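Local coordinates for oligopeptide-binding protein AppA (Bacillus subtilis, PDB 1XOC) that captures oligopeptides outside the cell for uptake by an ABC permease that can replace the Opp system in sporulation and genetic competence, at residues Pro18-Pro32 / Arg211-Ala225. Residues are numbered along the deposited sequence; the frame is centred on the assembly and turned at random.
Sequences PQQGGDLVVGSIGEP and RPYLDTVTYKVIPDA. With ZN (zinc ion), chain P.
Gln20 lays its side-chain amide over one face of the Arg211 guanidinium, the two planes only 25° apart, with Gln20 CD 3.4 Å from Arg211 NH1. The extended glutamine reaches this face because its CG is anti to the backbone N (chi1 -161°). At the guanidinium edge, Asp215 OD1 lies near the plane, 2.8 Å from Arg211 NH2 in a salt bridge, and is met on its anti side; Asp205 holds Arg211 NE. A water joins Gln20 NE2 to that same carboxylate oxygen. Nearby, Pro18 CB sits over the Tyr213 ring, a CH-pi contact 3.9 Å from the centroid. Beyond these loops, strands 23-28 and 216-221 run parallel in a mixed sheet of this solute-binding protein, with antiparallel 198-203 on the far flank of 216-221, while Val25 and Gly27 bond on to Asn238 and Phe239. Their ladder runs from Leu24 N to Ile222 N, the latter bonded almost straight to Ser28 O at 2.8 Å. On the face bearing Asp23, Val25 and Thr218, Thr216 OG1 donates a very short bond to Asp23 OD1 (2.5 Å). On the other face, Ser28 CB packs 3.4 Å from Tyr219 CE1, Pro32 touches the same ring obliquely, and Asp47 of helix 43-52 binds the tyrosine hydroxyl. Past the strands, Ile29 packs against the bound peptide.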
ATOM      1  N   PRO A  18       3.224  11.841 -30.517  1.00 38.86           N
ATOM      2  CA  PRO A  18       2.431  12.237 -29.342  1.00 38.27           C
ATOM      3  C   PRO A  18       1.832  13.632 -29.451  1.00 37.52           C
ATOM      4  O   PRO A  18       2.461  14.529 -29.995  1.00 38.07           O
ATOM      5  CB  PRO A  18       3.428  12.147 -28.180  1.00 38.20           C
ATOM      6  CG  PRO A  18       4.456  11.179 -28.649  1.00 39.12           C
ATOM      7  CD  PRO A  18       4.596  11.475 -30.111  1.00 38.69           C
ATOM      8  N   GLN A  19       0.609  13.765 -28.952  1.00 36.62           N
ATOM      9  CA  GLN A  19      -0.229  14.947 -29.080  1.00 35.79           C
ATOM     10  C   GLN A  19      -0.483  15.511 -27.687  1.00 34.19           C
ATOM     11  O   GLN A  19      -0.875  14.778 -26.784  1.00 32.44           O
ATOM     12  CB  GLN A  19      -1.596  14.552 -29.647  1.00 36.31           C
ATOM     13  CG  GLN A  19      -1.582  14.021 -31.051  1.00 39.60           C
ATOM     14  CD  GLN A  19      -1.496  15.128 -32.042  1.00 43.04           C
ATOM     15  OE1 GLN A  19      -2.453  15.887 -32.211  1.00 45.14           O
ATOM     16  NE2 GLN A  19      -0.343  15.260 -32.699  1.00 47.29           N
ATOM     17  N   GLN A  20      -0.311  16.818 -27.530  1.00 33.03           N
ATOM     18  CA  GLN A  20      -0.592  17.471 -26.271  1.00 32.39           C
ATOM     19  C   GLN A  20      -2.080  17.711 -26.167  1.00 31.79           C
ATOM     20  O   GLN A  20      -2.750  17.920 -27.172  1.00 31.60           O
ATOM     21  CB  GLN A  20       0.145  18.806 -26.179  1.00 32.05           C
ATOM     22  CG  GLN A  20       0.294  19.331 -24.794  1.00 32.11           C
ATOM     23  CD  GLN A  20       1.041  20.649 -24.765  1.00 30.50           C
ATOM     24  OE1 GLN A  20       2.265  20.673 -24.715  1.00 32.18           O
ATOM     25  NE2 GLN A  20       0.308  21.742 -24.800  1.00 25.58           N
ATOM     26  N   GLY A  21      -2.610  17.657 -24.951  1.00 31.41           N
ATOM     27  CA  GLY A  21      -3.997  18.010 -24.719  1.00 32.08           C
ATOM     28  C   GLY A  21      -4.806  16.966 -23.973  1.00 32.55           C
ATOM     29  O   GLY A  21      -4.422  15.802 -23.860  1.00 34.22           O
ATOM     30  N   GLY A  22      -5.925  17.422 -23.430  1.00 32.61           N
ATOM     31  CA  GLY A  22      -6.888  16.537 -22.816  1.00 33.19           C
ATOM     32  C   GLY A  22      -6.855  16.530 -21.305  1.00 32.55           C
ATOM     33  O   GLY A  22      -5.923  17.016 -20.647  1.00 32.70           O
ATOM     34  N   ASP A  23      -7.909  15.951 -20.751  1.00 32.78           N
ATOM     35  CA  ASP A  23      -8.140  15.934 -19.327  1.00 32.83           C
ATOM     36  C   ASP A  23      -8.479  14.492 -18.911  1.00 33.06           C
ATOM     37  O   ASP A  23      -9.365  13.840 -19.482  1.00 33.46           O
ATOM     38  CB  ASP A  23      -9.249  16.933 -18.990  1.00 33.86           C
ATOM     39  CG  ASP A  23      -8.945  18.334 -19.511  1.00 35.26           C
ATOM     40  OD1 ASP A  23      -8.112  19.045 -18.922  1.00 36.60           O
ATOM     41  OD2 ASP A  23      -9.546  18.757 -20.535  1.00 38.36           O
ATOM     42  N   LEU A  24      -7.736  13.968 -17.962  1.00 32.41           N
ATOM     43  CA  LEU A  24      -8.036  12.637 -17.457  1.00 32.35           C
ATOM     44  C   LEU A  24      -8.774  12.805 -16.140  1.00 31.35           C
ATOM     45  O   LEU A  24      -8.383  13.619 -15.307  1.00 31.50           O
ATOM     46  CB  LEU A  24      -6.775  11.794 -17.283  1.00 32.92           C
ATOM     47  CG  LEU A  24      -7.000  10.284 -17.232  1.00 33.22           C
ATOM     48  CD1 LEU A  24      -7.238   9.738 -18.618  1.00 34.74           C
ATOM     49  CD2 LEU A  24      -5.825   9.646 -16.581  1.00 34.54           C
ATOM     50  N   VAL A  25      -9.858  12.057 -15.977  1.00 30.72           N
ATOM     51  CA  VAL A  25     -10.607  12.059 -14.733  1.00 29.75           C
ATOM     52  C   VAL A  25     -10.608  10.628 -14.215  1.00 28.94           C
ATOM     53  O   VAL A  25     -11.271   9.750 -14.765  1.00 28.67           O
ATOM     54  CB  VAL A  25     -12.034  12.608 -14.894  1.00 29.39           C
ATOM     55  CG1 VAL A  25     -12.754  12.617 -13.537  1.00 31.61           C
ATOM     56  CG2 VAL A  25     -12.013  14.006 -15.509  1.00 30.27           C
ATOM     57  N   VAL A  26      -9.830  10.438 -13.163  1.00 28.58           N
ATOM     58  CA  VAL A  26      -9.569   9.146 -12.521  1.00 29.19           C
ATOM     59  C   VAL A  26     -10.563   8.972 -11.376  1.00 29.36           C
ATOM     60  O   VAL A  26     -10.644   9.807 -10.459  1.00 30.44           O
ATOM     61  CB  VAL A  26      -8.127   9.093 -11.964  1.00 28.97           C
ATOM     62  CG1 VAL A  26      -7.811   7.788 -11.228  1.00 29.22           C
ATOM     63  CG2 VAL A  26      -7.138   9.358 -13.097  1.00 30.57           C
ATOM     64  N   GLY A  27     -11.311   7.878 -11.411  1.00 29.38           N
ATOM     65  CA  GLY A  27     -12.249   7.572 -10.316  1.00 28.52           C
ATOM     66  C   GLY A  27     -11.505   6.836  -9.215  1.00 29.69           C
ATOM     67  O   GLY A  27     -10.664   5.957  -9.496  1.00 31.09           O
ATOM     68  N   SER A  28     -11.729   7.226  -7.962  1.00 29.37           N
ATOM     69  CA  SER A  28     -11.103   6.537  -6.843  1.00 29.07           C
ATOM     70  C   SER A  28     -12.135   6.298  -5.777  1.00 28.98           C
ATOM     71  O   SER A  28     -12.914   7.200  -5.432  1.00 29.07           O
ATOM     72  CB  SER A  28      -9.985   7.372  -6.231  1.00 30.60           C
ATOM     73  OG  SER A  28      -9.505   6.723  -5.046  1.00 32.90           O
ATOM     74  N   ILE A  29     -12.112   5.114  -5.179  1.00 29.19           N
ATOM     75  CA  ILE A  29     -13.053   4.860  -4.056  1.00 29.00           C
ATOM     76  C   ILE A  29     -12.539   5.309  -2.693  1.00 29.37           C
ATOM     77  O   ILE A  29     -13.268   5.190  -1.702  1.00 29.79           O
ATOM     78  CB  ILE A  29     -13.488   3.383  -3.967  1.00 28.67           C
ATOM     79  CG1 ILE A  29     -12.320   2.465  -3.606  1.00 29.54           C
ATOM     80  CG2 ILE A  29     -14.179   2.978  -5.281  1.00 30.78           C
ATOM     81  CD1 ILE A  29     -12.764   1.034  -3.228  1.00 30.40           C
ATOM     82  N   GLY A  30     -11.322   5.821  -2.621  1.00 29.15           N
ATOM     83  CA  GLY A  30     -10.744   6.298  -1.354  1.00 29.60           C
ATOM     84  C   GLY A  30     -10.160   7.702  -1.486  1.00 30.38           C
ATOM     85  O   GLY A  30      -9.464   7.994  -2.437  1.00 32.02           O
ATOM     86  N   GLU A  31     -10.477   8.570  -0.532  1.00 29.83           N
ATOM     87  CA  GLU A  31      -9.913   9.918  -0.526  1.00 28.71           C
ATOM     88  C   GLU A  31      -8.568   9.952   0.159  1.00 28.68           C
ATOM     89  O   GLU A  31      -8.413   9.352   1.221  1.00 28.35           O
ATOM     90  CB  GLU A  31     -10.857  10.871   0.190  1.00 28.24           C
ATOM     91  CG  GLU A  31     -10.514  12.331   0.017  1.00 28.09           C
ATOM     92  CD  GLU A  31     -11.651  13.231   0.416  1.00 28.19           C
ATOM     93  OE1 GLU A  31     -12.602  12.768   1.104  1.00 36.61           O
ATOM     94  OE2 GLU A  31     -11.574  14.417   0.046  1.00 28.18           O
ATOM     95  N   PRO A  32      -7.588  10.678  -0.427  1.00 28.95           N
ATOM     96  CA  PRO A  32      -6.328  10.853   0.280  1.00 29.44           C
ATOM     97  C   PRO A  32      -6.444  11.595   1.607  1.00 27.62           C
ATOM     98  O   PRO A  32      -7.492  12.261   1.927  1.00 28.18           O
ATOM     99  CB  PRO A  32      -5.481  11.684  -0.699  1.00 29.29           C
ATOM    100  CG  PRO A  32      -6.103  11.469  -2.027  1.00 32.12           C
ATOM    101  CD  PRO A  32      -7.567  11.360  -1.744  1.00 29.76           C
ATOM    102  N   ARG A 211       6.966  18.800 -20.212  1.00 28.50           N
ATOM    103  CA  ARG A 211       5.586  18.869 -19.792  1.00 28.22           C
ATOM    104  C   ARG A 211       4.802  17.582 -20.094  1.00 28.25           C
ATOM    105  O   ARG A 211       4.965  17.003 -21.177  1.00 29.19           O
ATOM    106  CB  ARG A 211       4.882  20.023 -20.526  1.00 26.93           C
ATOM    107  CG  ARG A 211       3.476  20.378 -19.985  1.00 27.50           C
ATOM    108  CD  ARG A 211       2.760  21.184 -21.032  1.00 28.27           C
ATOM    109  NE  ARG A 211       1.454  21.734 -20.683  1.00 27.89           N
ATOM    110  CZ  ARG A 211       0.278  21.187 -20.975  1.00 29.68           C
ATOM    111  NH1 ARG A 211       0.189  19.980 -21.524  1.00 30.53           N
ATOM    112  NH2 ARG A 211      -0.834  21.876 -20.688  1.00 31.03           N
ATOM    113  N   PRO A 212       3.912  17.180 -19.168  1.00 28.12           N
ATOM    114  CA  PRO A 212       2.920  16.167 -19.544  1.00 28.39           C
ATOM    115  C   PRO A 212       2.193  16.495 -20.820  1.00 28.15           C
ATOM    116  O   PRO A 212       2.017  17.670 -21.148  1.00 28.00           O
ATOM    117  CB  PRO A 212       1.900  16.246 -18.389  1.00 28.90           C
ATOM    118  CG  PRO A 212       2.725  16.603 -17.231  1.00 29.93           C
ATOM    119  CD  PRO A 212       3.741  17.580 -17.753  1.00 28.73           C
ATOM    120  N   TYR A 213       1.732  15.463 -21.518  1.00 27.89           N
ATOM    121  CA  TYR A 213       0.840  15.686 -22.658  1.00 27.73           C
ATOM    122  C   TYR A 213      -0.560  16.102 -22.189  1.00 27.35           C
ATOM    123  O   TYR A 213      -1.165  17.026 -22.758  1.00 27.48           O
ATOM    124  CB  TYR A 213       0.755  14.451 -23.547  1.00 29.32           C
ATOM    125  CG  TYR A 213       2.095  14.049 -24.101  1.00 29.43           C
ATOM    126  CD1 TYR A 213       2.753  14.848 -25.023  1.00 31.73           C
ATOM    127  CD2 TYR A 213       2.707  12.878 -23.691  1.00 29.62           C
ATOM    128  CE1 TYR A 213       3.987  14.483 -25.532  1.00 31.86           C
ATOM    129  CE2 TYR A 213       3.956  12.499 -24.197  1.00 30.96           C
ATOM    130  CZ  TYR A 213       4.589  13.316 -25.097  1.00 31.82           C
ATOM    131  OH  TYR A 213       5.821  12.973 -25.617  1.00 34.73           O
ATOM    132  N   LEU A 214      -1.063  15.418 -21.166  1.00 27.58           N
ATOM    133  CA  LEU A 214      -2.366  15.729 -20.586  1.00 27.82           C
ATOM    134  C   LEU A 214      -2.329  17.090 -19.915  1.00 27.98           C
ATOM    135  O   LEU A 214      -1.354  17.429 -19.262  1.00 29.34           O
ATOM    136  CB  LEU A 214      -2.801  14.643 -19.557  1.00 27.99           C
ATOM    137  CG  LEU A 214      -3.052  13.272 -20.206  1.00 29.08           C
ATOM    138  CD1 LEU A 214      -3.051  12.142 -19.164  1.00 29.12           C
ATOM    139  CD2 LEU A 214      -4.392  13.281 -20.939  1.00 30.33           C
ATOM    140  N   ASP A 215      -3.385  17.884 -20.106  1.00 27.59           N
ATOM    141  CA  ASP A 215      -3.467  19.220 -19.538  1.00 28.08           C
ATOM    142  C   ASP A 215      -3.787  19.194 -18.047  1.00 27.66           C
ATOM    143  O   ASP A 215      -3.219  19.986 -17.282  1.00 27.95           O
ATOM    144  CB  ASP A 215      -4.505  20.055 -20.259  1.00 28.19           C
ATOM    145  CG  ASP A 215      -4.118  20.371 -21.702  1.00 30.59           C
ATOM    146  OD1 ASP A 215      -2.924  20.558 -22.008  1.00 29.90           O
ATOM    147  OD2 ASP A 215      -5.035  20.432 -22.533  1.00 31.68           O
ATOM    148  N   THR A 216      -4.715  18.316 -17.664  1.00 27.90           N
ATOM    149  CA  THR A 216      -5.100  18.139 -16.278  1.00 28.19           C
ATOM    150  C   THR A 216      -5.369  16.685 -15.918  1.00 28.01           C
ATOM    151  O   THR A 216      -5.685  15.870 -16.771  1.00 27.77           O
ATOM    152  CB  THR A 216      -6.393  18.943 -15.927  1.00 28.34           C
ATOM    153  OG1 THR A 216      -7.524  18.393 -16.624  1.00 30.39           O
ATOM    154  CG2 THR A 216      -6.265  20.389 -16.314  1.00 29.78           C
ATOM    155  N   VAL A 217      -5.200  16.378 -14.641  1.00 28.26           N
ATOM    156  CA  VAL A 217      -5.626  15.118 -14.066  1.00 29.20           C
ATOM    157  C   VAL A 217      -6.485  15.412 -12.847  1.00 29.41           C
ATOM    158  O   VAL A 217      -6.083  16.143 -11.962  1.00 30.56           O
ATOM    159  CB  VAL A 217      -4.431  14.277 -13.624  1.00 29.62           C
ATOM    160  CG1 VAL A 217      -4.896  13.008 -12.949  1.00 31.54           C
ATOM    161  CG2 VAL A 217      -3.567  13.951 -14.785  1.00 30.30           C
ATOM    162  N   THR A 218      -7.674  14.834 -12.827  1.00 29.55           N
ATOM    163  CA  THR A 218      -8.587  15.001 -11.719  1.00 30.00           C
ATOM    164  C   THR A 218      -8.792  13.656 -11.035  1.00 30.36           C
ATOM    165  O   THR A 218      -9.079  12.678 -11.682  1.00 31.39           O
ATOM    166  CB  THR A 218      -9.933  15.522 -12.243  1.00 30.20           C
ATOM    167  OG1 THR A 218      -9.752  16.793 -12.865  1.00 33.10           O
ATOM    168  CG2 THR A 218     -10.878  15.784 -11.109  1.00 31.65           C
ATOM    169  N   TYR A 219      -8.621  13.632  -9.724  1.00 30.00           N
ATOM    170  CA  TYR A 219      -8.776  12.426  -8.932  1.00 28.68           C
ATOM    171  C   TYR A 219     -10.107  12.584  -8.227  1.00 28.73           C
ATOM    172  O   TYR A 219     -10.211  13.314  -7.279  1.00 29.66           O
ATOM    173  CB  TYR A 219      -7.644  12.341  -7.906  1.00 30.35           C
ATOM    174  CG  TYR A 219      -7.330  10.997  -7.274  1.00 30.67           C
ATOM    175  CD1 TYR A 219      -7.748  10.696  -6.001  1.00 31.90           C
ATOM    176  CD2 TYR A 219      -6.545  10.072  -7.926  1.00 29.72           C
ATOM    177  CE1 TYR A 219      -7.433   9.510  -5.413  1.00 30.06           C
ATOM    178  CE2 TYR A 219      -6.227   8.882  -7.340  1.00 31.36           C
ATOM    179  CZ  TYR A 219      -6.664   8.601  -6.085  1.00 30.92           C
ATOM    180  OH  TYR A 219      -6.352   7.413  -5.480  1.00 33.06           O
ATOM    181  N   LYS A 220     -11.109  11.891  -8.736  1.00 28.80           N
ATOM    182  CA  LYS A 220     -12.476  12.114  -8.323  1.00 28.96           C
ATOM    183  C   LYS A 220     -12.885  11.068  -7.309  1.00 29.74           C
ATOM    184  O   LYS A 220     -12.837   9.892  -7.585  1.00 29.55           O
ATOM    185  CB  LYS A 220     -13.405  12.080  -9.529  1.00 28.97           C
ATOM    186  CG  LYS A 220     -14.823  12.524  -9.207  1.00 29.28           C
ATOM    187  CD  LYS A 220     -15.682  12.604 -10.441  1.00 30.19           C
ATOM    188  CE  LYS A 220     -17.076  13.093 -10.085  1.00 29.24           C
ATOM    189  NZ  LYS A 220     -17.930  13.115 -11.278  1.00 33.02           N
ATOM    190  N   VAL A 221     -13.286  11.523  -6.132  1.00 29.88           N
ATOM    191  CA  VAL A 221     -13.590  10.618  -5.050  1.00 30.24           C
ATOM    192  C   VAL A 221     -15.033  10.145  -5.125  1.00 29.71           C
ATOM    193  O   VAL A 221     -15.960  10.934  -5.037  1.00 29.10           O
ATOM    194  CB  VAL A 221     -13.331  11.268  -3.691  1.00 30.98           C
ATOM    195  CG1 VAL A 221     -13.525  10.271  -2.608  1.00 31.93           C
ATOM    196  CG2 VAL A 221     -11.932  11.825  -3.637  1.00 34.31           C
ATOM    197  N   ILE A 222     -15.198   8.844  -5.298  1.00 28.56           N
ATOM    198  CA  ILE A 222     -16.501   8.240  -5.430  1.00 28.91           C
ATOM    199  C   ILE A 222     -16.540   6.990  -4.549  1.00 28.76           C
ATOM    200  O   ILE A 222     -16.234   5.908  -5.021  1.00 29.93           O
ATOM    201  CB  ILE A 222     -16.800   7.862  -6.905  1.00 28.24           C
ATOM    202  CG1 ILE A 222     -16.504   9.042  -7.853  1.00 28.60           C
ATOM    203  CG2 ILE A 222     -18.245   7.390  -7.056  1.00 28.49           C
ATOM    204  CD1 ILE A 222     -16.582   8.646  -9.299  1.00 30.53           C
ATOM    205  N   PRO A 223     -16.911   7.110  -3.268  1.00 29.50           N
ATOM    206  CA  PRO A 223     -16.823   5.932  -2.372  1.00 29.04           C
ATOM    207  C   PRO A 223     -18.009   4.982  -2.490  1.00 28.79           C
ATOM    208  O   PRO A 223     -18.787   4.788  -1.539  1.00 27.43           O
ATOM    209  CB  PRO A 223     -16.675   6.570  -1.007  1.00 29.94           C
ATOM    210  CG  PRO A 223     -17.581   7.718  -1.113  1.00 31.22           C
ATOM    211  CD  PRO A 223     -17.384   8.289  -2.517  1.00 30.08           C
ATOM    212  N   ASP A 224     -18.159   4.451  -3.701  1.00 28.85           N
ATOM    213  CA  ASP A 224     -19.206   3.564  -4.109  1.00 30.48           C
ATOM    214  C   ASP A 224     -18.839   3.045  -5.488  1.00 31.45           C
ATOM    215  O   ASP A 224     -18.956   3.758  -6.480  1.00 31.27           O
ATOM    216  CB  ASP A 224     -20.519   4.329  -4.199  1.00 31.02           C
ATOM    217  CG  ASP A 224     -21.659   3.475  -4.660  1.00 33.34           C
ATOM    218  OD1 ASP A 224     -21.474   2.468  -5.371  1.00 36.37           O
ATOM    219  OD2 ASP A 224     -22.772   3.835  -4.280  1.00 39.21           O
ATOM    220  N   ALA A 225     -18.355   1.807  -5.549  1.00 32.11           N
ATOM    221  CA  ALA A 225     -17.829   1.246  -6.789  1.00 32.41           C
ATOM    222  C   ALA A 225     -18.909   1.214  -7.876  1.00 33.06           C
ATOM    223  O   ALA A 225     -18.600   1.424  -9.042  1.00 33.57           O
ATOM    224  CB  ALA A 225     -17.274  -0.156  -6.545  1.00 32.73           C
TER
HETATM  225 ZN    ZN P 534     -24.497   2.690  -4.899  1.00 93.24          ZN
HETATM  226  O   HOH W   1      -2.260  21.764 -24.384  1.00 27.46           O
HETATM  227  O   HOH W   2       3.636  18.208 -23.782  1.00 34.13           O
HETATM  228  O   HOH W   3      -7.777  19.996 -22.537  1.00 35.85           O
HETATM  229  O   HOH W   4      -9.002  16.392 -15.415  1.00 23.56           O
HETATM  230  O   HOH W   5     -24.222   0.616  -4.465  0.50 32.93           O